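Local coordinates for protein glycerophosphodiester phosphodiesterase (Cytophaga hutchinsonii ATCC 33406, PDB 3CH0) that belongs to the glycerophosphodiester phosphodiesterase family and is built on a TIM-barrel fold, at residues Ala180-His185 with Glu208-Thr213. Residues are numbered along the deposited sequence; the frame is centred on the assembly and turned at random.
With EDO (1,2-ethanediol), chain F; EDO (1,2-ethanediol), chain R.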
# COMPACT_ATOMS: atom_id res chain seq x y z
N ALA A 180 -9.37 2.40 11.95
CA ALA A 180 -8.26 1.45 11.97
C ALA A 180 -7.02 2.16 12.59
O ALA A 180 -6.30 1.56 13.40
CB ALA A 180 -7.92 0.96 10.55
N LEU A 181 -6.78 3.45 12.27
CA LEU A 181 -5.66 4.17 12.87
C LEU A 181 -5.81 4.31 14.41
O LEU A 181 -4.87 4.14 15.15
CB LEU A 181 -5.43 5.49 12.18
CG LEU A 181 -5.17 5.42 10.69
CD1 LEU A 181 -5.18 6.84 10.08
CD2 LEU A 181 -3.87 4.65 10.42
N GLU A 182 -7.02 4.63 14.84
CA GLU A 182 -7.26 4.77 16.29
C GLU A 182 -7.03 3.45 17.01
O GLU A 182 -6.44 3.40 18.12
CB GLU A 182 -8.67 5.28 16.59
CG GLU A 182 -8.94 6.70 16.12
CD GLU A 182 -8.26 7.80 16.88
OE1 GLU A 182 -7.58 7.58 17.93
OE2 GLU A 182 -8.41 8.99 16.43
N TYR A 183 -7.55 2.37 16.44
CA TYR A 183 -7.42 1.03 17.02
C TYR A 183 -5.95 0.65 17.13
O TYR A 183 -5.44 0.18 18.17
CB TYR A 183 -8.17 -0.00 16.20
CG TYR A 183 -8.05 -1.38 16.79
CD1 TYR A 183 -8.89 -1.77 17.80
CD2 TYR A 183 -7.05 -2.25 16.38
CE1 TYR A 183 -8.78 -3.02 18.39
CE2 TYR A 183 -6.94 -3.53 16.93
CZ TYR A 183 -7.81 -3.91 17.96
OH TYR A 183 -7.74 -5.16 18.57
N MSE A 184 -5.23 0.81 16.02
CA MSE A 184 -3.79 0.53 16.02
C MSE A 184 -3.02 1.34 17.04
O MSE A 184 -2.16 0.82 17.77
CB MSE A 184 -3.17 0.83 14.66
CG MSE A 184 -3.59 -0.06 13.52
SE MSE A 184 -2.96 -1.89 13.72
CE MSE A 184 -1.08 -1.53 13.75
N HIS A 185 -3.33 2.62 17.13
CA HIS A 185 -2.62 3.50 18.03
C HIS A 185 -2.84 3.12 19.47
O HIS A 185 -1.89 3.17 20.28
CB HIS A 185 -3.09 4.90 17.80
CG HIS A 185 -2.44 5.91 18.69
ND1 HIS A 185 -1.11 6.24 18.62
CD2 HIS A 185 -2.98 6.70 19.67
CE1 HIS A 185 -0.84 7.17 19.54
NE2 HIS A 185 -1.96 7.49 20.15
N GLU A 208 -7.57 16.99 12.77
CA GLU A 208 -8.57 16.95 13.83
C GLU A 208 -9.46 15.71 13.78
O GLU A 208 -10.17 15.40 14.76
CB GLU A 208 -9.42 18.24 13.83
CG GLU A 208 -8.65 19.40 14.38
CD GLU A 208 -9.34 20.75 14.23
OE1 GLU A 208 -10.43 20.81 13.62
OE2 GLU A 208 -8.73 21.72 14.73
N LYS A 209 -9.40 14.96 12.67
CA LYS A 209 -10.14 13.71 12.52
C LYS A 209 -9.51 12.55 13.31
O LYS A 209 -10.16 11.51 13.47
CB LYS A 209 -10.27 13.34 11.04
CG LYS A 209 -11.00 14.43 10.27
CD LYS A 209 -11.03 14.17 8.78
CE LYS A 209 -11.68 15.35 8.04
NZ LYS A 209 -11.61 15.09 6.56
N LEU A 210 -8.30 12.74 13.83
CA LEU A 210 -7.60 11.75 14.66
C LEU A 210 -7.37 12.33 16.04
O LEU A 210 -7.25 13.55 16.18
CB LEU A 210 -6.23 11.37 14.07
CG LEU A 210 -6.25 10.56 12.76
CD1 LEU A 210 -4.83 10.46 12.22
CD2 LEU A 210 -6.87 9.22 12.95
N SER A 211 -7.27 11.47 17.04
CA SER A 211 -7.00 11.88 18.41
C SER A 211 -5.51 12.00 18.76
O SER A 211 -5.15 12.34 19.90
CB SER A 211 -7.64 10.85 19.37
OG SER A 211 -6.87 9.64 19.39
N PHE A 212 -4.64 11.78 17.79
CA PHE A 212 -3.21 11.74 17.99
C PHE A 212 -2.56 12.14 16.68
O PHE A 212 -3.20 12.19 15.61
CB PHE A 212 -2.77 10.31 18.37
CG PHE A 212 -3.00 9.33 17.27
CD1 PHE A 212 -4.23 8.79 17.05
CD2 PHE A 212 -1.92 8.94 16.46
CE1 PHE A 212 -4.43 7.91 15.98
CE2 PHE A 212 -2.12 8.03 15.41
CZ PHE A 212 -3.37 7.53 15.19
N THR A 213 -1.27 12.39 16.76
CA THR A 213 -0.47 12.78 15.60
C THR A 213 0.23 11.52 15.10
O THR A 213 1.07 10.96 15.80
CB THR A 213 0.57 13.85 15.96
OG1 THR A 213 -0.13 14.98 16.49
CG2 THR A 213 1.37 14.27 14.74
C1 EDO F . -4.14 15.97 18.17
O1 EDO F . -2.98 15.15 18.42
C2 EDO F . -5.05 15.27 17.17
O2 EDO F . -6.16 16.08 16.73
C1 EDO R . -10.75 12.52 17.10
O1 EDO R . -10.68 12.97 18.46
C2 EDO R . -12.18 12.52 16.57
O2 EDO R . -12.42 13.71 15.81
O HOH W 1 -10.65 9.23 14.80
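The rings of His185 and Phe212 stack face to face, centroids 3.8 Å apart and planes 5° from parallel. The two side chains are antiparallel, so each CB ends over the other ring: His185 CB lies over the Phe212 face, and Phe212 CB over the imidazole, 3.4 Å from His185 NE2. Phe212 CG, set between its own backbone N and carbonyl carbon (chi1 65°), lies 3.6 Å from His185 CD2. At the phenyl edge, near its plane, comes Glu182 OE1, 3.7 Å from Phe212 CD1. That carboxylate, brought round by a bend at chi2 (-71°), grips Ser211 with both oxygens, each through its syn lone pair: Ser211 OG donates to Glu182 OE1 at 2.6 Å, and Ser211 N to Glu182 OE2 at 2.8 Å. A water also donates to Glu182 OE2 and to Lys209 O, bridging helix and loop. Deeper in, Leu181 CB packs on Leu210 CD2 (4.1 Å) and on Phe212 CZ, while Leu181 also touches Tyr195, and Phe212 touches Leu193, of strand 192-197. Helix 178-187 is thereby joined to the loop that leads from helix 203-207 into strand 216-219, a contact between successive beta-alpha units on the outside of a TIM barrel.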